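Local structure of endoglucanase (Clostridium thermocellum, 2E4T) at residues E160-L165 against K216-V221; S88-F93 against T105-Q110; F381-V386 against D419-C424. The protein is an endoglucanase that hydrolyses cellulose and probably xyloglucan, this chain being the glycoside hydrolase family 44 part of a larger multidomain enzyme. All coordinates share one frame; numbering follows the deposited sequence.

In the fold
Interactions 1 and 2 belong to the same wall of the TIM barrel and touch one another: L109 beside V218, F161 against Q110, and L165 over V90. Interaction 2 is the more buried, a helix lying on a barrel strand. Interaction 1 lies farther out, where two neighbouring helices meet, and is partly buried. Interaction 1 is aliphatic; interaction 2 adds the ring of F93. Interaction 3 is on the opposite side of the chain's centre from interaction 2, their nearest atoms about 11 Å apart. It joins the barrel to the beta-rich domain, with ordered water carrying part of a largely buried junction. No helix or strand is common to any two of the contacts.

Interaction 1: E160-L165 against K216-V221; sequences EFVNYL and KAVKKV
V221 and V162 lead a helix-against-helix contact in the outer layer of the barrel, where helices 158-169 and 204-221 run side by side in roughly the same direction. Within the two segments the axes come to 9.1 Å of each other and cross at -29°. The contact is apolar and small, and three valines with CA and CB of N163 carry it. V221 is the projecting residue. Its CG1 lies anti to the backbone N (chi1 177°), which sends that methyl straight onto the other helix. There V221 CG1 comes to 3.6 Å from N163 CA. The distance from V221 CG1 to N163 CB is 4.0 Å. The same methyl, V221 CG1, meets V162 CG1 at 3.9 Å, the two side chains crossing at a slant, so V221 CG1 sits over the main chain of one residue and beside the branch of the residue before it. N163 thus contributes its CA and CB here, while its side chain also leans on F145.

V218, one turn earlier on helix 204-221, is met by the other branch of V162: V162 CG2 and V218 CG2 are 4.2 Å apart. The two helices are consecutive in the (beta/alpha)8 fold: strand 180-183 lies between them in sequence, and each helix takes part in a right-handed beta-alpha-beta crossover. That order explains why V162 and V218 both rest on Y181 and on L109, side chains of the neighbouring strands 180-183 and 104-109. Beyond the valines the chemistry becomes ionic. E160 forms a salt bridge with K141, K219 with D278 and K220 with E140.

Interaction 2: S88-F93 against T105-Q110; sequences SVVTTF and TLITLQ
T105, the first residue of the segment to touch the helix, presents its methyl to the F93 ring. T105 CG2 sits at the ring edge, near its plane, 4.2 Å from F93 CE2, and the two side chains run alongside one another, pointing opposite ways. CG2 is the branch anti to the backbone N; the hydroxyl, OG1, goes instead to H94 ND1, the residue following F93, so one threonine serves the helix with a methyl and a polar bond.

Two residues on, I107 is the hub. Its chain folds at both torsions (chi1 -63°, chi2 -55°), bringing CD1 back over the helix although the side chain starts out across it. There I107 CD1 meets V90 CG1 tip to tip at 3.8 Å and approaches F93 CD2 obliquely at 4.1 Å. I107 CG1 lies 4.0 Å from V90 CG1. T108 turns to the neighbouring strand, its OG1 bonded to the carbonyl of F43, and Q110 NE2 bonds back to T108 O at 3.0 Å, from well above the carbonyl plane.

Helix 88-99 links strand 40-43 to strand 104-109 in a beta-alpha-beta crossover of the barrel, and runs antiparallel to the second strand at 167°. F43 of strand 40-43 also touches V90 and I107. Because aliphatic carbons and the F93 ring do all the touching, the helix is held to the strand by shape and exclusion of water, while the hydroxyls of T105 and T108 are bonded to H94 and to the carbonyl of F43.

Interaction 3: F381-V386 against D419-C424; sequences FGKYGV and DTSVKC
K383, which reaches across to S421 and C424, lays its CG over one face of the Y384 ring, 3.8 Å above the plane and offset toward the rim. The Y384 ring also meets W318, their planes about 15° apart, while F381 packs edge-to-face with Y360. Beyond CG, K383 is fully extended (chi1 178° and every later torsion near 180°). K383 NZ stops 4.0 Å from C424 O, and water 1 bridges the two, accepting from K383 NZ at 2.9 Å and donating to C424 O at 2.8 Å. Water 2 accepts from C424 N at 2.9 Å and, weakly, from K383 NZ. Main-chain acceptor and donor of one strand residue are thus both linked to the ammonium group, the donor through a weak bond.

Helix 368-384 of the TIM barrel ends here in a Schellman motif, with G385 at positive phi and V386 N bonded to F381 O. Strand 420-426 belongs to the beta-rich domain, between strands 8-22 and 432-439, and begins at a classic beta bulge in which D419 and T420 both face I438. S421 is directed toward the helix, with S421 OG 4.1 Å from K383 CA, and its side chain also touches K21 and I23. K423, on the far side of the strand, forms salt bridges with E19 and E425.

Interaction 1: E160-L165 against K216-V221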
ATOM      1  N   GLU A 160      22.709  11.674   4.601  1.00  6.04           N
ATOM      2  CA  GLU A 160      23.823  11.175   3.837  1.00  5.94           C
ATOM      3  C   GLU A 160      23.402   9.952   2.988  1.00  5.77           C
ATOM      4  O   GLU A 160      23.835   9.794   1.839  1.00  5.98           O
ATOM      5  CB  GLU A 160      24.991  10.849   4.762  1.00  6.20           C
ATOM      6  CG  GLU A 160      26.271  10.553   3.991  1.00  6.84           C
ATOM      7  CD  GLU A 160      27.471  10.451   4.928  1.00  6.29           C
ATOM      8  OE1 GLU A 160      27.411   9.648   5.916  1.00  7.61           O
ATOM      9  OE2 GLU A 160      28.476  11.179   4.685  1.00  7.41           O
ATOM     10  N   PHE A 161      22.534   9.097   3.560  1.00  5.83           N
ATOM     11  CA  PHE A 161      21.975   7.952   2.829  1.00  5.60           C
ATOM     12  C   PHE A 161      21.180   8.477   1.609  1.00  5.69           C
ATOM     13  O   PHE A 161      21.373   8.011   0.464  1.00  5.87           O
ATOM     14  CB  PHE A 161      21.107   7.186   3.818  1.00  6.05           C
ATOM     15  CG  PHE A 161      20.360   5.948   3.344  1.00  6.00           C
ATOM     16  CD1 PHE A 161      20.621   5.281   2.151  1.00  6.30           C
ATOM     17  CD2 PHE A 161      19.384   5.447   4.212  1.00  6.47           C
ATOM     18  CE1 PHE A 161      19.884   4.160   1.814  1.00  6.94           C
ATOM     19  CE2 PHE A 161      18.657   4.307   3.877  1.00  7.09           C
ATOM     20  CZ  PHE A 161      18.912   3.666   2.685  1.00  7.35           C
ATOM     21  N   VAL A 162      20.257   9.412   1.843  1.00  5.51           N
ATOM     22  CA  VAL A 162      19.484   9.981   0.728  1.00  5.26           C
ATOM     23  C   VAL A 162      20.416  10.597  -0.309  1.00  5.57           C
ATOM     24  O   VAL A 162      20.234  10.445  -1.523  1.00  6.07           O
ATOM     25  CB  VAL A 162      18.412  10.952   1.240  1.00  6.19           C
ATOM     26  CG1 VAL A 162      17.706  11.634   0.074  1.00  6.55           C
ATOM     27  CG2 VAL A 162      17.410  10.198   2.099  1.00  6.95           C
ATOM     28  N   ASN A 163      21.451  11.324   0.151  1.00  5.71           N
ATOM     29  CA  ASN A 163      22.388  11.935  -0.802  1.00  5.78           C
ATOM     30  C   ASN A 163      23.051  10.846  -1.687  1.00  6.11           C
ATOM     31  O   ASN A 163      23.253  11.059  -2.896  1.00  6.57           O
ATOM     32  CB  ASN A 163      23.459  12.717  -0.020  1.00  6.56           C
ATOM     33  CG  ASN A 163      24.456  13.334  -0.965  1.00  7.74           C
ATOM     34  OD1 ASN A 163      24.131  14.322  -1.662  1.00  9.10           O
ATOM     35  ND2 ASN A 163      25.654  12.743  -1.065  1.00  8.64           N
ATOM     36  N   TYR A 164      23.411   9.701  -1.100  1.00  6.33           N
ATOM     37  CA  TYR A 164      24.017   8.628  -1.881  1.00  6.33           C
ATOM     38  C   TYR A 164      23.062   8.165  -2.993  1.00  6.01           C
ATOM     39  O   TYR A 164      23.471   7.948  -4.162  1.00  6.80           O
ATOM     40  CB  TYR A 164      24.394   7.481  -0.936  1.00  6.95           C
ATOM     41  CG  TYR A 164      25.084   6.334  -1.619  1.00  7.06           C
ATOM     42  CD1 TYR A 164      26.475   6.267  -1.580  1.00  8.26           C
ATOM     43  CD2 TYR A 164      24.386   5.297  -2.255  1.00  8.37           C
ATOM     44  CE1 TYR A 164      27.173   5.231  -2.198  1.00 10.47           C
ATOM     45  CE2 TYR A 164      25.104   4.264  -2.869  1.00 10.05           C
ATOM     46  CZ  TYR A 164      26.501   4.247  -2.856  1.00 10.86           C
ATOM     47  OH  TYR A 164      27.136   3.187  -3.491  1.00 15.23           O
ATOM     48  N   LEU A 165      21.799   8.006  -2.627  1.00  6.03           N
ATOM     49  CA  LEU A 165      20.773   7.556  -3.587  1.00  5.95           C
ATOM     50  C   LEU A 165      20.549   8.617  -4.695  1.00  5.82           C
ATOM     51  O   LEU A 165      20.463   8.266  -5.882  1.00  6.97           O
ATOM     52  CB  LEU A 165      19.479   7.245  -2.859  1.00  6.10           C
ATOM     53  CG  LEU A 165      19.592   6.081  -1.885  1.00  6.32           C
ATOM     54  CD1 LEU A 165      18.282   5.966  -1.076  1.00  6.72           C
ATOM     55  CD2 LEU A 165      19.922   4.765  -2.533  1.00  7.00           C
ATOM     56  N   LYS A 216      12.538  17.233   7.235  1.00  5.75           N
ATOM     57  CA  LYS A 216      13.393  18.382   6.916  1.00  6.43           C
ATOM     58  C   LYS A 216      14.723  17.933   6.355  1.00  6.30           C
ATOM     59  O   LYS A 216      15.230  18.507   5.374  1.00  6.93           O
ATOM     60  CB  LYS A 216      13.617  19.261   8.143  1.00  7.09           C
ATOM     61  CG  LYS A 216      12.422  20.054   8.563  1.00  7.62           C
ATOM     62  CD  LYS A 216      12.621  20.673   9.956  1.00  9.40           C
ATOM     63  CE  LYS A 216      11.495  21.546  10.410  0.50  7.21           C
ATOM     64  NZ  LYS A 216      11.668  22.009  11.817  0.50  9.84           N
ATOM     65  N   ALA A 217      15.340  16.935   6.989  1.00  6.39           N
ATOM     66  CA  ALA A 217      16.648  16.493   6.571  1.00  6.54           C
ATOM     67  C   ALA A 217      16.629  15.944   5.137  1.00  6.12           C
ATOM     68  O   ALA A 217      17.534  16.208   4.331  1.00  7.04           O
ATOM     69  CB  ALA A 217      17.144  15.399   7.546  1.00  7.74           C
ATOM     70  N   VAL A 218      15.611  15.129   4.841  1.00  6.13           N
ATOM     71  CA  VAL A 218      15.480  14.546   3.499  1.00  6.16           C
ATOM     72  C   VAL A 218      15.251  15.638   2.462  1.00  6.17           C
ATOM     73  O   VAL A 218      15.873  15.627   1.392  1.00  6.70           O
ATOM     74  CB  VAL A 218      14.300  13.527   3.475  1.00  6.33           C
ATOM     75  CG1 VAL A 218      14.006  13.077   2.032  1.00  7.23           C
ATOM     76  CG2 VAL A 218      14.593  12.364   4.363  1.00  7.56           C
ATOM     77  N   LYS A 219      14.329  16.563   2.760  1.00  6.20           N
ATOM     78  CA  LYS A 219      13.940  17.572   1.754  1.00  6.92           C
ATOM     79  C   LYS A 219      15.043  18.581   1.479  1.00  6.85           C
ATOM     80  O   LYS A 219      15.018  19.203   0.419  1.00  7.75           O
ATOM     81  CB  LYS A 219      12.623  18.208   2.140  1.00  8.00           C
ATOM     82  CG  LYS A 219      11.507  17.146   1.947  1.00  9.42           C
ATOM     83  CD  LYS A 219      10.148  17.671   2.299  1.00 12.75           C
ATOM     84  CE  LYS A 219       9.066  16.710   1.969  1.00 10.86           C
ATOM     85  NZ  LYS A 219       8.423  16.781   0.701  1.00 14.64           N
ATOM     86  N   LYS A 220      16.012  18.755   2.397  1.00  7.29           N
ATOM     87  CA  LYS A 220      17.177  19.574   2.066  1.00  7.44           C
ATOM     88  C   LYS A 220      18.031  18.919   0.982  1.00  8.02           C
ATOM     89  O   LYS A 220      18.678  19.621   0.176  1.00 10.71           O
ATOM     90  CB  LYS A 220      17.996  19.838   3.308  1.00  8.37           C
ATOM     91  CG  LYS A 220      17.432  20.891   4.174  1.00 12.87           C
ATOM     92  CD  LYS A 220      18.404  21.528   5.073  1.00 22.13           C
ATOM     93  CE  LYS A 220      18.399  20.842   6.394  1.00 25.38           C
ATOM     94  NZ  LYS A 220      19.404  21.528   7.304  1.00 27.80           N
ATOM     95  N   VAL A 221      18.048  17.582   0.936  1.00  6.65           N
ATOM     96  CA  VAL A 221      18.835  16.861  -0.077  1.00  6.75           C
ATOM     97  C   VAL A 221      18.023  16.703  -1.366  1.00  6.83           C
ATOM     98  O   VAL A 221      18.558  16.884  -2.470  1.00  8.04           O
ATOM     99  CB  VAL A 221      19.255  15.466   0.449  1.00  7.30           C
ATOM    100  CG1 VAL A 221      20.008  14.688  -0.604  1.00  8.12           C
ATOM    101  CG2 VAL A 221      20.088  15.645   1.723  1.00  8.30           C
TER

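Interaction 2: S88-F93 against T105-Q110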
ATOM      1  N   SER A  88      23.773  -1.235  -0.840  1.00  6.27           N
ATOM      2  CA  SER A  88      23.543  -2.232  -1.904  1.00  5.88           C
ATOM      3  C   SER A  88      22.211  -2.945  -1.741  1.00  5.66           C
ATOM      4  O   SER A  88      21.617  -3.372  -2.766  1.00  6.32           O
ATOM      5  CB  SER A  88      24.695  -3.211  -2.003  1.00  6.74           C
ATOM      6  OG  SER A  88      24.779  -3.936  -0.786  1.00  7.21           O
ATOM      7  N   VAL A  89      21.693  -3.120  -0.529  1.00  5.98           N
ATOM      8  CA  VAL A  89      20.336  -3.690  -0.400  1.00  6.00           C
ATOM      9  C   VAL A  89      19.342  -2.800  -1.166  1.00  5.70           C
ATOM     10  O   VAL A  89      18.463  -3.311  -1.885  1.00  6.11           O
ATOM     11  CB  VAL A  89      19.967  -3.804   1.095  1.00  5.81           C
ATOM     12  CG1 VAL A  89      18.471  -3.972   1.292  1.00  6.34           C
ATOM     13  CG2 VAL A  89      20.721  -4.951   1.706  1.00  6.42           C
ATOM     14  N   VAL A  90      19.422  -1.493  -0.953  1.00  5.64           N
ATOM     15  CA  VAL A  90      18.455  -0.543  -1.522  1.00  5.55           C
ATOM     16  C   VAL A  90      18.704  -0.315  -3.006  1.00  5.73           C
ATOM     17  O   VAL A  90      17.738  -0.206  -3.791  1.00  5.97           O
ATOM     18  CB  VAL A  90      18.438   0.742  -0.687  1.00  6.36           C
ATOM     19  CG1 VAL A  90      17.668   1.836  -1.382  1.00  6.96           C
ATOM     20  CG2 VAL A  90      17.835   0.429   0.686  1.00  8.48           C
ATOM     21  N   THR A  91      19.982  -0.253  -3.425  1.00  5.99           N
ATOM     22  CA  THR A  91      20.228  -0.053  -4.841  1.00  6.47           C
ATOM     23  C   THR A  91      19.898  -1.325  -5.639  1.00  5.94           C
ATOM     24  O   THR A  91      19.407  -1.219  -6.790  1.00  6.80           O
ATOM     25  CB  THR A  91      21.651   0.441  -5.106  1.00  6.82           C
ATOM     26  OG1 THR A  91      22.619  -0.557  -4.706  1.00  7.23           O
ATOM     27  CG2 THR A  91      21.934   1.748  -4.379  1.00  7.67           C
ATOM     28  N   THR A  92      20.085  -2.521  -5.067  1.00  6.21           N
ATOM     29  CA  THR A  92      19.596  -3.709  -5.767  1.00  6.10           C
ATOM     30  C   THR A  92      18.068  -3.666  -5.871  1.00  5.62           C
ATOM     31  O   THR A  92      17.489  -3.962  -6.929  1.00  6.24           O
ATOM     32  CB  THR A  92      20.053  -5.018  -5.050  1.00  6.87           C
ATOM     33  OG1 THR A  92      21.487  -5.043  -5.055  1.00  7.83           O
ATOM     34  CG2 THR A  92      19.530  -6.241  -5.729  1.00  7.64           C
ATOM     35  N   PHE A  93      17.408  -3.252  -4.781  1.00  5.90           N
ATOM     36  CA  PHE A  93      15.958  -3.205  -4.772  1.00  5.39           C
ATOM     37  C   PHE A  93      15.446  -2.232  -5.844  1.00  5.43           C
ATOM     38  O   PHE A  93      14.518  -2.568  -6.628  1.00  5.74           O
ATOM     39  CB  PHE A  93      15.510  -2.727  -3.365  1.00  5.85           C
ATOM     40  CG  PHE A  93      14.033  -2.772  -3.162  1.00  5.21           C
ATOM     41  CD1 PHE A  93      13.439  -3.872  -2.568  1.00  6.21           C
ATOM     42  CD2 PHE A  93      13.209  -1.675  -3.514  1.00  6.20           C
ATOM     43  CE1 PHE A  93      12.031  -3.915  -2.385  1.00  6.78           C
ATOM     44  CE2 PHE A  93      11.842  -1.700  -3.317  1.00  6.87           C
ATOM     45  CZ  PHE A  93      11.259  -2.832  -2.768  1.00  6.59           C
ATOM     46  N   THR A 105       9.347   3.882  -6.523  1.00  5.13           N
ATOM     47  CA  THR A 105      10.019   3.165  -5.468  1.00  5.09           C
ATOM     48  C   THR A 105       9.907   3.987  -4.191  1.00  4.87           C
ATOM     49  O   THR A 105      10.190   5.198  -4.187  1.00  5.68           O
ATOM     50  CB  THR A 105      11.488   2.945  -5.819  1.00  5.69           C
ATOM     51  OG1 THR A 105      11.543   2.115  -6.992  1.00  6.22           O
ATOM     52  CG2 THR A 105      12.232   2.238  -4.683  1.00  6.29           C
ATOM     53  N   LEU A 106       9.463   3.316  -3.116  1.00  4.92           N
ATOM     54  CA  LEU A 106       9.309   3.890  -1.784  1.00  4.67           C
ATOM     55  C   LEU A 106      10.308   3.195  -0.852  1.00  4.87           C
ATOM     56  O   LEU A 106      10.256   1.978  -0.686  1.00  5.41           O
ATOM     57  CB  LEU A 106       7.871   3.624  -1.303  1.00  5.04           C
ATOM     58  CG  LEU A 106       7.572   3.974   0.152  1.00  5.42           C
ATOM     59  CD1 LEU A 106       7.822   5.455   0.424  1.00  6.31           C
ATOM     60  CD2 LEU A 106       6.122   3.634   0.479  1.00  6.34           C
ATOM     61  N   ILE A 107      11.271   3.991  -0.330  1.00  4.67           N
ATOM     62  CA  ILE A 107      12.323   3.444   0.524  1.00  4.92           C
ATOM     63  C   ILE A 107      12.099   3.884   1.972  1.00  5.07           C
ATOM     64  O   ILE A 107      12.017   5.079   2.264  1.00  5.42           O
ATOM     65  CB  ILE A 107      13.715   3.926   0.024  1.00  5.84           C
ATOM     66  CG1 ILE A 107      14.001   3.409  -1.382  1.00  5.78           C
ATOM     67  CG2 ILE A 107      14.822   3.545   1.016  1.00  6.36           C
ATOM     68  CD1 ILE A 107      13.918   1.905  -1.577  1.00  5.87           C
ATOM     69  N   THR A 108      12.090   2.900   2.869  1.00  5.60           N
ATOM     70  CA  THR A 108      11.987   3.231   4.304  1.00  5.85           C
ATOM     71  C   THR A 108      13.323   3.715   4.831  1.00  5.47           C
ATOM     72  O   THR A 108      14.386   3.074   4.633  1.00  6.72           O
ATOM     73  CB  THR A 108      11.513   2.022   5.069  1.00  6.31           C
ATOM     74  OG1 THR A 108      10.170   1.683   4.613  1.00  6.36           O
ATOM     75  CG2 THR A 108      11.431   2.300   6.572  1.00  6.76           C
ATOM     76  N   LEU A 109      13.255   4.844   5.537  1.00  5.15           N
ATOM     77  CA  LEU A 109      14.361   5.396   6.308  1.00  5.11           C
ATOM     78  C   LEU A 109      14.127   5.074   7.799  1.00  5.19           C
ATOM     79  O   LEU A 109      13.033   4.747   8.239  1.00  5.69           O
ATOM     80  CB  LEU A 109      14.476   6.913   6.088  1.00  5.62           C
ATOM     81  CG  LEU A 109      14.691   7.311   4.619  1.00  5.80           C
ATOM     82  CD1 LEU A 109      14.708   8.849   4.533  1.00  6.86           C
ATOM     83  CD2 LEU A 109      15.974   6.709   4.060  1.00  6.92           C
ATOM     84  N   GLN A 110      15.236   5.199   8.569  1.00  5.42           N
ATOM     85  CA  GLN A 110      15.293   4.651   9.912  1.00  5.20           C
ATOM     86  C   GLN A 110      15.121   5.769  10.957  1.00  5.30           C
ATOM     87  O   GLN A 110      15.911   6.720  11.009  1.00  7.29           O
ATOM     88  CB  GLN A 110      16.665   3.966  10.078  1.00  5.48           C
ATOM     89  CG  GLN A 110      16.785   2.704   9.225  1.00  5.81           C
ATOM     90  CD  GLN A 110      16.742   2.934   7.720  1.00  5.05           C
ATOM     91  OE1 GLN A 110      17.490   3.777   7.180  1.00  5.87           O
ATOM     92  NE2 GLN A 110      15.874   2.178   7.029  1.00  5.89           N
TER

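Interaction 3: F381-V386 against D419-C424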
ATOM      1  N   PHE A 381      -9.544   1.540  -4.344  1.00  5.05           N
ATOM      2  CA  PHE A 381      -8.416   2.459  -4.200  1.00  5.18           C
ATOM      3  C   PHE A 381      -8.431   3.485  -5.322  1.00  5.21           C
ATOM      4  O   PHE A 381      -8.179   4.689  -5.110  1.00  6.14           O
ATOM      5  CB  PHE A 381      -7.093   1.713  -4.201  1.00  6.08           C
ATOM      6  CG  PHE A 381      -6.789   0.885  -2.954  1.00  6.14           C
ATOM      7  CD1 PHE A 381      -7.512   1.001  -1.778  1.00  6.67           C
ATOM      8  CD2 PHE A 381      -5.716   0.024  -2.971  1.00  7.28           C
ATOM      9  CE1 PHE A 381      -7.182   0.245  -0.629  1.00  7.53           C
ATOM     10  CE2 PHE A 381      -5.383  -0.735  -1.825  1.00  8.77           C
ATOM     11  CZ  PHE A 381      -6.089  -0.593  -0.682  1.00  8.66           C
ATOM     12  N   GLY A 382      -8.679   3.013  -6.549  1.00  5.67           N
ATOM     13  CA  GLY A 382      -8.656   3.949  -7.682  1.00  6.16           C
ATOM     14  C   GLY A 382      -9.782   4.946  -7.610  1.00  7.22           C
ATOM     15  O   GLY A 382      -9.467   6.164  -7.695  1.00  9.68           O
ATOM     16  N   LYS A 383     -11.001   4.449  -7.360  1.00  6.35           N
ATOM     17  CA  LYS A 383     -12.228   5.254  -7.390  1.00  7.31           C
ATOM     18  C   LYS A 383     -12.229   6.292  -6.293  1.00  7.07           C
ATOM     19  O   LYS A 383     -12.719   7.416  -6.484  1.00  8.99           O
ATOM     20  CB  LYS A 383     -13.425   4.310  -7.244  1.00  8.76           C
ATOM     21  CG  LYS A 383     -14.795   4.965  -7.213  1.00  8.79           C
ATOM     22  CD  LYS A 383     -15.901   3.895  -7.240  1.00  9.45           C
ATOM     23  CE  LYS A 383     -17.287   4.493  -7.142  1.00 10.49           C
ATOM     24  NZ  LYS A 383     -18.294   3.440  -7.234  1.00 11.78           N
ATOM     25  N   TYR A 384     -11.731   5.928  -5.087  1.00  6.66           N
ATOM     26  CA  TYR A 384     -11.829   6.786  -3.923  1.00  7.15           C
ATOM     27  C   TYR A 384     -10.590   7.631  -3.733  1.00  7.75           C
ATOM     28  O   TYR A 384     -10.554   8.429  -2.782  1.00 10.87           O
ATOM     29  CB  TYR A 384     -12.323   5.991  -2.693  1.00  9.07           C
ATOM     30  CG  TYR A 384     -13.759   5.457  -2.838  1.00  8.32           C
ATOM     31  CD1 TYR A 384     -14.837   6.260  -2.547  1.00 11.39           C
ATOM     32  CD2 TYR A 384     -14.016   4.243  -3.376  1.00  8.71           C
ATOM     33  CE1 TYR A 384     -16.149   5.807  -2.749  1.00 11.22           C
ATOM     34  CE2 TYR A 384     -15.315   3.761  -3.595  1.00  9.45           C
ATOM     35  CZ  TYR A 384     -16.384   4.583  -3.320  1.00  9.53           C
ATOM     36  OH  TYR A 384     -17.650   4.116  -3.601  1.00 11.76           O
ATOM     37  N   GLY A 385      -9.590   7.527  -4.592  1.00  7.23           N
ATOM     38  CA  GLY A 385      -8.500   8.484  -4.571  1.00  7.88           C
ATOM     39  C   GLY A 385      -7.294   8.120  -3.755  1.00  7.39           C
ATOM     40  O   GLY A 385      -6.487   9.029  -3.440  1.00  9.25           O
ATOM     41  N   VAL A 386      -7.075   6.833  -3.467  1.00  5.74           N
ATOM     42  CA  VAL A 386      -5.816   6.441  -2.850  1.00  5.03           C
ATOM     43  C   VAL A 386      -4.677   6.696  -3.825  1.00  4.65           C
ATOM     44  O   VAL A 386      -4.804   6.504  -5.032  1.00  5.53           O
ATOM     45  CB  VAL A 386      -5.903   4.941  -2.426  1.00  5.28           C
ATOM     46  CG1 VAL A 386      -4.599   4.384  -1.984  1.00  6.16           C
ATOM     47  CG2 VAL A 386      -6.973   4.781  -1.354  1.00  7.13           C
ATOM     48  N   ASP A 419      -6.799   5.224 -16.785  1.00  5.98           N
ATOM     49  CA  ASP A 419      -6.277   6.075 -15.730  1.00  6.12           C
ATOM     50  C   ASP A 419      -7.230   7.163 -15.275  1.00  5.62           C
ATOM     51  O   ASP A 419      -6.861   7.950 -14.387  1.00  5.99           O
ATOM     52  CB  ASP A 419      -4.896   6.639 -16.089  1.00  6.94           C
ATOM     53  CG  ASP A 419      -4.923   7.515 -17.308  1.00  7.82           C
ATOM     54  OD1 ASP A 419      -5.963   7.636 -17.973  1.00  8.14           O
ATOM     55  OD2 ASP A 419      -3.860   8.159 -17.577  1.00 10.99           O
ATOM     56  N   THR A 420      -8.443   7.231 -15.831  1.00  5.74           N
ATOM     57  CA  THR A 420      -9.444   8.200 -15.394  1.00  5.96           C
ATOM     58  C   THR A 420     -10.712   7.424 -15.034  1.00  5.52           C
ATOM     59  O   THR A 420     -11.346   6.798 -15.907  1.00  6.49           O
ATOM     60  CB  THR A 420      -9.724   9.213 -16.510  1.00  6.33           C
ATOM     61  OG1 THR A 420      -8.524   9.941 -16.739  1.00  6.96           O
ATOM     62  CG2 THR A 420     -10.845  10.188 -16.106  1.00  7.23           C
ATOM     63  N   SER A 421     -11.059   7.438 -13.737  1.00  5.89           N
ATOM     64  CA  SER A 421     -12.285   6.832 -13.273  1.00  5.61           C
ATOM     65  C   SER A 421     -13.502   7.578 -13.794  1.00  5.98           C
ATOM     66  O   SER A 421     -13.468   8.834 -13.860  1.00  6.77           O
ATOM     67  CB  SER A 421     -12.262   6.923 -11.739  1.00  6.49           C
ATOM     68  OG  SER A 421     -13.474   6.453 -11.149  1.00  7.01           O
ATOM     69  N   VAL A 422     -14.572   6.858 -14.164  1.00  6.11           N
ATOM     70  CA  VAL A 422     -15.812   7.467 -14.573  1.00  6.32           C
ATOM     71  C   VAL A 422     -16.963   6.822 -13.800  1.00  6.85           C
ATOM     72  O   VAL A 422     -16.843   5.674 -13.259  1.00  7.32           O
ATOM     73  CB  VAL A 422     -16.078   7.414 -16.086  1.00  6.94           C
ATOM     74  CG1 VAL A 422     -14.916   8.013 -16.824  1.00  7.69           C
ATOM     75  CG2 VAL A 422     -16.357   5.994 -16.567  1.00  7.72           C
ATOM     76  N   LYS A 423     -18.118   7.498 -13.793  1.00  6.83           N
ATOM     77  CA  LYS A 423     -19.251   7.023 -13.020  1.00  7.16           C
ATOM     78  C   LYS A 423     -19.731   5.639 -13.504  1.00  7.03           C
ATOM     79  O   LYS A 423     -20.001   5.441 -14.701  1.00  7.61           O
ATOM     80  CB  LYS A 423     -20.413   8.041 -13.162  1.00  8.19           C
ATOM     81  CG  LYS A 423     -21.630   7.681 -12.323  1.00 10.06           C
ATOM     82  CD  LYS A 423     -22.676   8.824 -12.408  1.00 11.31           C
ATOM     83  CE  LYS A 423     -23.864   8.559 -11.450  1.00 13.05           C
ATOM     84  NZ  LYS A 423     -23.397   8.497 -10.007  1.00 15.49           N
ATOM     85  N   CYS A 424     -19.908   4.719 -12.536  1.00  7.51           N
ATOM     86  CA  CYS A 424     -20.289   3.343 -12.867  1.00  7.34           C
ATOM     87  C   CYS A 424     -21.004   2.795 -11.626  1.00  7.49           C
ATOM     88  O   CYS A 424     -20.361   2.590 -10.591  1.00  9.17           O
ATOM     89  CB  CYS A 424     -19.052   2.507 -13.186  1.00  7.99           C
ATOM     90  SG  CYS A 424     -19.374   0.778 -13.498  1.00  8.51           S
TER
HETATM   91  O   HOH W   1     -17.723   2.313  -9.860  1.00  8.88           O
HETATM   92  O   HOH W   2     -19.271   5.310  -9.815  1.00 11.84           O